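Local coordinates for secreted protein (Streptomyces lividans, PDB 4UNM) that probably oxidises its substrate at a copper-radical centre and is required for glycan deposition at hyphal tips and for morphogenesis of the bacterium, at residues A[27-32]-A[505-510]; A[391-396]-A[406-411]. All coordinates share one frame; numbering follows the deposited sequence.

Contact 1: A[27-32]-A[505-510]; sequences EIIEFP and QRIEIY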
ATOM      1  N   GLU A  27      23.454   1.263  -0.902  1.00 29.49           N
ATOM      2  CA  GLU A  27      24.080   1.850   0.274  1.00 33.18           C
ATOM      3  C   GLU A  27      23.085   2.012   1.411  1.00 32.46           C
ATOM      4  O   GLU A  27      21.928   2.395   1.203  1.00 29.12           O
ATOM      5  CB  GLU A  27      24.748   3.193  -0.082  1.00 37.69           C
ATOM      6  CG  GLU A  27      23.782   4.320  -0.404  1.00 42.15           C
ATOM      7  CD  GLU A  27      24.451   5.567  -0.960  1.00 42.82           C
ATOM      8  OE1 GLU A  27      25.066   6.289  -0.154  1.00 43.28           O
ATOM      9  OE2 GLU A  27      24.330   5.838  -2.186  0.50 39.96           O
ATOM     10  N   ILE A  28      23.545   1.723   2.620  1.00 32.60           N
ATOM     11  CA  ILE A  28      22.776   1.944   3.825  1.00 33.64           C
ATOM     12  C   ILE A  28      22.951   3.394   4.279  1.00 34.84           C
ATOM     13  O   ILE A  28      24.060   3.940   4.256  1.00 33.70           O
ATOM     14  CB  ILE A  28      23.202   0.955   4.930  1.00 34.95           C
ATOM     15  CG1 ILE A  28      22.895  -0.473   4.490  1.00 34.55           C
ATOM     16  CG2 ILE A  28      22.516   1.259   6.245  1.00 36.11           C
ATOM     17  CD1 ILE A  28      23.561  -1.529   5.347  1.00 35.70           C
ATOM     18  N   ILE A  29      21.840   4.024   4.630  1.00 32.62           N
ATOM     19  CA  ILE A  29      21.836   5.320   5.275  1.00 34.29           C
ATOM     20  C   ILE A  29      21.254   5.076   6.648  1.00 36.21           C
ATOM     21  O   ILE A  29      20.182   4.486   6.800  1.00 32.92           O
ATOM     22  CB  ILE A  29      20.993   6.383   4.534  1.00 34.64           C
ATOM     23  CG1 ILE A  29      21.439   6.548   3.078  1.00 37.10           C
ATOM     24  CG2 ILE A  29      21.024   7.733   5.265  1.00 35.28           C
ATOM     25  CD1 ILE A  29      22.805   7.156   2.896  1.00 40.13           C
ATOM     26  N   GLU A  30      21.971   5.543   7.656  1.00 38.12           N
ATOM     27  CA  GLU A  30      21.496   5.489   9.019  1.00 41.07           C
ATOM     28  C   GLU A  30      21.494   6.910   9.553  1.00 42.09           C
ATOM     29  O   GLU A  30      22.423   7.658   9.318  1.00 44.13           O
ATOM     30  CB  GLU A  30      22.398   4.574   9.838  1.00 45.36           C
ATOM     31  CG  GLU A  30      21.789   4.126  11.162  1.00 51.07           C
ATOM     32  CD  GLU A  30      22.483   2.908  11.753  1.00 53.46           C
ATOM     33  OE1 GLU A  30      23.723   2.792  11.611  1.00 60.90           O
ATOM     34  OE2 GLU A  30      21.789   2.063  12.360  1.00 50.81           O
ATOM     35  N   PHE A  31      20.422   7.302  10.217  1.00 41.45           N
ATOM     36  CA  PHE A  31      20.269   8.676  10.648  1.00 42.21           C
ATOM     37  C   PHE A  31      20.746   8.850  12.088  1.00 43.29           C
ATOM     38  O   PHE A  31      20.776   7.884  12.856  1.00 43.51           O
ATOM     39  CB  PHE A  31      18.815   9.094  10.502  1.00 43.52           C
ATOM     40  CG  PHE A  31      18.358   9.149   9.073  1.00 44.85           C
ATOM     41  CD1 PHE A  31      18.827  10.141   8.221  1.00 45.72           C
ATOM     42  CD2 PHE A  31      17.494   8.200   8.577  1.00 43.98           C
ATOM     43  CE1 PHE A  31      18.412  10.194   6.907  1.00 46.58           C
ATOM     44  CE2 PHE A  31      17.085   8.234   7.263  1.00 41.99           C
ATOM     45  CZ  PHE A  31      17.537   9.235   6.431  1.00 41.97           C
ATOM     46  N   PRO A  32      21.105  10.088  12.467  1.00 45.60           N
ATOM     47  CA  PRO A  32      21.369  10.329  13.882  1.00 44.13           C
ATOM     48  C   PRO A  32      20.211   9.830  14.732  1.00 43.14           C
ATOM     49  O   PRO A  32      19.050   9.966  14.328  1.00 41.55           O
ATOM     50  CB  PRO A  32      21.492  11.856  13.962  1.00 44.59           C
ATOM     51  CG  PRO A  32      21.867  12.295  12.587  1.00 44.26           C
ATOM     52  CD  PRO A  32      21.201  11.322  11.660  1.00 44.63           C
ATOM     53  N   GLN A 505      15.076   0.633  11.170  1.00 28.63           N
ATOM     54  CA  GLN A 505      15.097   2.098  11.054  1.00 28.29           C
ATOM     55  C   GLN A 505      16.107   2.638  10.064  1.00 27.80           C
ATOM     56  O   GLN A 505      16.101   3.834   9.802  1.00 28.46           O
ATOM     57  CB  GLN A 505      15.292   2.748  12.427  1.00 31.74           C
ATOM     58  CG  GLN A 505      14.217   2.358  13.433  1.00 31.44           C
ATOM     59  CD  GLN A 505      14.275   3.195  14.680  1.00 34.90           C
ATOM     60  OE1 GLN A 505      15.370   3.537  15.153  1.00 37.83           O
ATOM     61  NE2 GLN A 505      13.121   3.561  15.211  1.00 33.01           N
ATOM     62  N   ARG A 506      16.944   1.778   9.488  1.00 27.72           N
ATOM     63  CA  ARG A 506      17.823   2.166   8.400  1.00 28.83           C
ATOM     64  C   ARG A 506      17.017   2.256   7.083  1.00 28.82           C
ATOM     65  O   ARG A 506      16.010   1.550   6.902  1.00 27.15           O
ATOM     66  CB  ARG A 506      18.967   1.163   8.235  1.00 31.55           C
ATOM     67  CG  ARG A 506      19.884   1.022   9.470  1.00 33.04           C
ATOM     68  CD  ARG A 506      20.824  -0.181   9.358  1.00 34.48           C
ATOM     69  NE  ARG A 506      20.089  -1.452   9.356  1.00 34.98           N
ATOM     70  CZ  ARG A 506      20.584  -2.636   8.990  1.00 35.80           C
ATOM     71  NH1 ARG A 506      21.845  -2.756   8.617  1.00 36.61           N
ATOM     72  NH2 ARG A 506      19.811  -3.724   9.015  1.00 33.31           N
ATOM     73  N   ILE A 507      17.477   3.111   6.182  1.00 28.38           N
ATOM     74  CA  ILE A 507      17.012   3.105   4.790  1.00 27.47           C
ATOM     75  C   ILE A 507      18.170   2.734   3.880  1.00 28.63           C
ATOM     76  O   ILE A 507      19.327   2.710   4.326  1.00 32.65           O
ATOM     77  CB  ILE A 507      16.352   4.461   4.411  1.00 27.28           C
ATOM     78  CG1 ILE A 507      17.400   5.572   4.280  1.00 29.00           C
ATOM     79  CG2 ILE A 507      15.306   4.821   5.456  1.00 26.76           C
ATOM     80  CD1 ILE A 507      16.861   6.891   3.757  1.00 33.31           C
ATOM     81  N   GLU A 508      17.871   2.376   2.635  1.00 25.66           N
ATOM     82  CA  GLU A 508      18.878   2.221   1.601  1.00 27.96           C
ATOM     83  C   GLU A 508      18.571   3.095   0.407  1.00 29.76           C
ATOM     84  O   GLU A 508      17.389   3.399   0.124  1.00 25.74           O
ATOM     85  CB  GLU A 508      18.975   0.775   1.121  1.00 28.67           C
ATOM     86  CG  GLU A 508      19.509  -0.206   2.144  1.00 31.13           C
ATOM     87  CD  GLU A 508      19.517  -1.625   1.617  1.00 31.69           C
ATOM     88  OE1 GLU A 508      20.502  -2.031   0.987  1.00 37.80           O
ATOM     89  OE2 GLU A 508      18.549  -2.348   1.827  1.00 33.84           O
ATOM     90  N   ILE A 509      19.636   3.481  -0.291  1.00 25.30           N
ATOM     91  CA  ILE A 509      19.558   4.045  -1.611  1.00 25.50           C
ATOM     92  C   ILE A 509      20.124   3.043  -2.595  1.00 26.66           C
ATOM     93  O   ILE A 509      21.228   2.521  -2.395  1.00 27.54           O
ATOM     94  CB  ILE A 509      20.326   5.379  -1.685  1.00 26.18           C
ATOM     95  CG1 ILE A 509      19.610   6.434  -0.830  1.00 27.25           C
ATOM     96  CG2 ILE A 509      20.486   5.825  -3.126  1.00 26.38           C
ATOM     97  CD1 ILE A 509      20.296   7.789  -0.841  0.50 27.42           C
ATOM     98  N   TYR A 510      19.347   2.724  -3.624  1.00 24.13           N
ATOM     99  CA  TYR A 510      19.803   1.839  -4.684  1.00 23.88           C
ATOM    100  C   TYR A 510      20.110   2.668  -5.912  1.00 24.27           C
ATOM    101  O   TYR A 510      19.276   3.423  -6.379  1.00 22.22           O
ATOM    102  CB  TYR A 510      18.807   0.727  -5.030  1.00 21.84           C
ATOM    103  CG  TYR A 510      19.202  -0.117  -6.250  1.00 21.41           C
ATOM    104  CD1 TYR A 510      20.289  -1.009  -6.201  1.00 22.33           C
ATOM    105  CD2 TYR A 510      18.530   0.001  -7.482  1.00 19.82           C
ATOM    106  CE1 TYR A 510      20.663  -1.743  -7.322  1.00 20.95           C
ATOM    107  CE2 TYR A 510      18.875  -0.754  -8.586  1.00 20.13           C
ATOM    108  CZ  TYR A 510      19.963  -1.638  -8.503  1.00 20.36           C
ATOM    109  OH  TYR A 510      20.334  -2.361  -9.598  1.00 20.47           O
TER
HETATM  110  O   HOH W   1      23.369   3.654  -3.955  1.00 27.06           O
HETATM  111  O   HOH W   2      18.575   5.113  10.860  1.00 40.49           O

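Contact 2: A[391-396]-A[406-411]; sequences SEKTRI and FVDGPS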
ATOM      1  N   SER A 391       3.587 -16.807  -2.682  1.00 22.70           N
ATOM      2  CA  SER A 391       3.639 -16.998  -4.135  1.00 22.22           C
ATOM      3  C   SER A 391       4.910 -16.407  -4.772  1.00 23.09           C
ATOM      4  O   SER A 391       5.358 -15.279  -4.427  1.00 21.08           O
ATOM      5  CB  SER A 391       2.405 -16.400  -4.787  1.00 21.79           C
ATOM      6  OG  SER A 391       2.478 -16.464  -6.191  1.00 23.06           O
ATOM      7  N   GLU A 392       5.506 -17.185  -5.690  1.00 21.58           N
ATOM      8  CA  GLU A 392       6.658 -16.755  -6.459  1.00 22.01           C
ATOM      9  C   GLU A 392       6.252 -16.086  -7.773  1.00 21.31           C
ATOM     10  O   GLU A 392       7.116 -15.674  -8.575  1.00 21.72           O
ATOM     11  CB  GLU A 392       7.585 -17.967  -6.717  1.00 24.12           C
ATOM     12  CG  GLU A 392       7.152 -18.912  -7.844  1.00 26.88           C
ATOM     13  CD  GLU A 392       5.929 -19.797  -7.552  1.00 30.12           C
ATOM     14  OE1 GLU A 392       5.465 -19.884  -6.385  1.00 31.90           O
ATOM     15  OE2 GLU A 392       5.418 -20.429  -8.519  1.00 31.50           O
ATOM     16  N   LYS A 393       4.948 -16.004  -8.023  1.00 20.93           N
ATOM     17  CA  LYS A 393       4.449 -15.717  -9.342  1.00 22.02           C
ATOM     18  C   LYS A 393       4.313 -14.204  -9.583  1.00 23.17           C
ATOM     19  O   LYS A 393       4.019 -13.430  -8.642  1.00 21.66           O
ATOM     20  CB  LYS A 393       3.125 -16.425  -9.581  1.00 24.32           C
ATOM     21  CG  LYS A 393       3.268 -17.967  -9.663  1.00 27.21           C
ATOM     22  CD  LYS A 393       1.948 -18.612 -10.067  1.00 29.52           C
ATOM     23  CE  LYS A 393       2.019 -20.132 -10.277  1.00 33.09           C
ATOM     24  NZ  LYS A 393       2.687 -20.811  -9.141  1.00 35.42           N
ATOM     25  N   THR A 394       4.495 -13.811 -10.841  1.00 20.49           N
ATOM     26  CA  THR A 394       3.912 -12.575 -11.374  1.00 21.17           C
ATOM     27  C   THR A 394       2.746 -12.898 -12.295  1.00 20.21           C
ATOM     28  O   THR A 394       2.687 -13.983 -12.926  1.00 21.53           O
ATOM     29  CB  THR A 394       4.985 -11.691 -12.082  1.00 21.78           C
ATOM     30  OG1 THR A 394       5.425 -12.305 -13.315  1.00 23.51           O
ATOM     31  CG2 THR A 394       6.136 -11.508 -11.171  1.00 24.52           C
ATOM     32  N   ARG A 395       1.782 -11.999 -12.327  1.00 19.32           N
ATOM     33  CA  ARG A 395       0.584 -12.135 -13.122  1.00 19.07           C
ATOM     34  C   ARG A 395       0.278 -10.812 -13.783  1.00 21.81           C
ATOM     35  O   ARG A 395       0.179  -9.765 -13.109  1.00 18.96           O
ATOM     36  CB  ARG A 395      -0.640 -12.577 -12.299  1.00 19.53           C
ATOM     37  CG  ARG A 395      -0.478 -13.832 -11.444  1.00 18.43           C
ATOM     38  CD  ARG A 395       0.326 -13.628 -10.176  1.00 20.24           C
ATOM     39  NE  ARG A 395      -0.312 -14.138  -8.971  1.00 19.58           N
ATOM     40  CZ  ARG A 395       0.068 -13.817  -7.741  1.00 21.19           C
ATOM     41  NH1 ARG A 395       1.111 -12.985  -7.538  1.00 20.75           N
ATOM     42  NH2 ARG A 395      -0.581 -14.336  -6.704  1.00 21.67           N
ATOM     43  N   ILE A 396       0.071 -10.846 -15.104  1.00 21.41           N
ATOM     44  CA  ILE A 396      -0.074  -9.638 -15.871  1.00 23.00           C
ATOM     45  C   ILE A 396      -1.408  -9.599 -16.568  1.00 22.56           C
ATOM     46  O   ILE A 396      -1.754 -10.549 -17.327  1.00 23.47           O
ATOM     47  CB  ILE A 396       1.085  -9.530 -16.887  1.00 24.68           C
ATOM     48  CG1 ILE A 396       2.419  -9.355 -16.148  1.00 29.30           C
ATOM     49  CG2 ILE A 396       0.863  -8.350 -17.798  1.00 24.09           C
ATOM     50  CD1 ILE A 396       3.332 -10.533 -16.225  1.00 32.21           C
ATOM     51  N   PHE A 406      -5.627 -12.256 -16.592  1.00 23.67           N
ATOM     52  CA  PHE A 406      -4.269 -12.451 -16.136  1.00 24.33           C
ATOM     53  C   PHE A 406      -3.568 -13.625 -16.806  1.00 25.95           C
ATOM     54  O   PHE A 406      -4.159 -14.700 -17.003  1.00 25.92           O
ATOM     55  CB  PHE A 406      -4.222 -12.607 -14.604  1.00 24.04           C
ATOM     56  CG  PHE A 406      -4.420 -11.316 -13.875  1.00 23.15           C
ATOM     57  CD1 PHE A 406      -3.335 -10.497 -13.593  1.00 23.34           C
ATOM     58  CD2 PHE A 406      -5.660 -10.915 -13.477  1.00 22.46           C
ATOM     59  CE1 PHE A 406      -3.520  -9.323 -12.862  1.00 22.24           C
ATOM     60  CE2 PHE A 406      -5.848  -9.727 -12.800  1.00 22.18           C
ATOM     61  CZ  PHE A 406      -4.767  -8.938 -12.501  1.00 19.97           C
ATOM     62  N   VAL A 407      -2.297 -13.419 -17.123  1.00 23.65           N
ATOM     63  CA  VAL A 407      -1.410 -14.444 -17.611  1.00 25.94           C
ATOM     64  C   VAL A 407      -0.153 -14.358 -16.782  1.00 25.88           C
ATOM     65  O   VAL A 407       0.327 -13.239 -16.503  1.00 25.09           O
ATOM     66  CB  VAL A 407      -1.077 -14.163 -19.093  1.00 28.38           C
ATOM     67  CG1 VAL A 407      -0.209 -15.263 -19.672  1.00 31.54           C
ATOM     68  CG2 VAL A 407      -2.362 -14.007 -19.906  1.00 29.86           C
ATOM     69  N   ASP A 408       0.386 -15.512 -16.405  1.00 24.65           N
ATOM     70  CA  ASP A 408       1.630 -15.586 -15.644  1.00 27.01           C
ATOM     71  C   ASP A 408       2.803 -14.927 -16.395  1.00 28.01           C
ATOM     72  O   ASP A 408       3.058 -15.229 -17.575  1.00 23.17           O
ATOM     73  CB  ASP A 408       2.017 -17.054 -15.350  1.00 28.43           C
ATOM     74  CG  ASP A 408       1.160 -17.696 -14.263  1.00 30.53           C
ATOM     75  OD1 ASP A 408       0.150 -17.118 -13.845  1.00 29.86           O
ATOM     76  OD2 ASP A 408       1.549 -18.780 -13.805  1.00 30.31           O
ATOM     77  N   GLY A 409       3.535 -14.065 -15.695  1.00 25.51           N
ATOM     78  CA  GLY A 409       4.852 -13.623 -16.148  1.00 23.97           C
ATOM     79  C   GLY A 409       5.999 -14.442 -15.588  1.00 24.61           C
ATOM     80  O   GLY A 409       5.809 -15.578 -15.152  1.00 26.50           O
ATOM     81  N   PRO A 410       7.206 -13.848 -15.551  1.00 23.25           N
ATOM     82  CA  PRO A 410       8.359 -14.517 -15.033  1.00 24.96           C
ATOM     83  C   PRO A 410       8.247 -14.706 -13.535  1.00 26.86           C
ATOM     84  O   PRO A 410       7.647 -13.868 -12.847  1.00 24.47           O
ATOM     85  CB  PRO A 410       9.516 -13.574 -15.405  1.00 25.32           C
ATOM     86  CG  PRO A 410       8.868 -12.207 -15.411  1.00 24.13           C
ATOM     87  CD  PRO A 410       7.466 -12.425 -15.870  1.00 23.45           C
ATOM     88  N   SER A 411       8.784 -15.816 -13.033  1.00 26.01           N
ATOM     89  CA  SER A 411       8.661 -16.126 -11.638  1.00 26.05           C
ATOM     90  C   SER A 411       9.855 -15.647 -10.858  1.00 26.17           C
ATOM     91  O   SER A 411      10.977 -15.588 -11.355  1.00 27.45           O
ATOM     92  CB  SER A 411       8.467 -17.624 -11.432  1.00 27.59           C
ATOM     93  OG  SER A 411       7.240 -18.029 -12.029  1.00 29.25           O
TER
HETATM   94  O   HOH W   3       6.473 -20.443 -10.925  1.00 33.18           O
HETATM   95  O   HOH W   4       4.940 -16.282 -12.575  1.00 25.76           O

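Contact 1: A[27-32]-A[505-510]
E27, I28 and I29 pair antiparallel with I509, E508 and I507, so strand 25-29 from the N-terminal end completes the blade that ends with strand 507-511: the "Velcro" closure of a seven-bladed beta-propeller. Four backbone hydrogen bonds join the two strands. E27 and I509 exchange one pair, with E27 N 3.0 Å from I509 O. I29 and I507 exchange the other, and its straighter member runs from I29 N to I507 O (2.9 Å, 172° at the hydrogen). I28 and E508 form the non-hydrogen-bonded pair between them. The apolar contacts centre on I507. With chi1 at 72° its CG1 sits between the backbone N and the carbonyl carbon, 3.7 Å from I29 CB, and the extended branch carries CD1 to 3.6 Å from F31 CZ, the two side chains crossing nearly at right angles. W73 of strand 69-73 also touches I507, I509 and F31. Among the polar residues, R506 offers carbon to this contact: its CD meets I28 CG2 at 3.8 Å, while its NE forms a salt bridge with E504. The E508 carboxylate turns to R469. Past the last bridge a water links the two segments, accepting from F31 N (2.9 Å) and donating to Q505 O (3.0 Å).

Contact 2: A[391-396]-A[406-411]
I396 and V407 form an antiparallel hydrogen-bonded pair in the outer hairpin of a propeller blade, I396 N reaching V407 O at 2.8 Å and V407 N returning to I396 O. R395 and D408 follow as the non-hydrogen-bonded pair, their CA atoms 4.4 Å apart; next, G409 N bonds to T394 O from well above the carbonyl plane. Chi1 of T394 (70°) sets OG1 between its backbone N and carbonyl carbon, where it donates to P410 O at 2.8 Å. A valine in place of T394 would probably leave P410 O without this donor and the chain after G409 less firmly held. A water accepts from T394 N, donates to G409 O and accepts from S411 OG. I396 packs tightly, its CD1 3.4 Å from G409 CA, with chi2 at 110°, off a staggered value. R395 CB lies 3.6 Å from F406 CD1, but its guanidinium leads away to the carbonyls of S355, D356, M359 and G380. K393 NZ pairs with E392 OE2 (2.8 Å), whereas D408 OD1 turns to S355 OG. Strand 375-379 flanks 394-398 through M377 and V378, and strands 449-453 and 458-461 of the next blade bring Y452 and F459 against I396, T394 and P410.

Overall arrangement
Both contacts belong to the seven-bladed propeller but to different blades, their centres 31 Å apart and their nearest atoms about 16 Å apart. Contact 2 is nested within the long loop of chain closed by contact 1. It joins the third and outermost strands of the blade that starts with strand 364-367, its segments 10 residues apart at their nearest ends, whereas the segments of contact 1, 473 residues apart, finish the last blade. The blade running from strand 420-423 to strand 458-461 lies between them in the chain. One is thus local blade building, the other closure of the ring. The closing blade begins with strand 473-477, directly after Y471 and H472, which bind copper together with Y259 and H559.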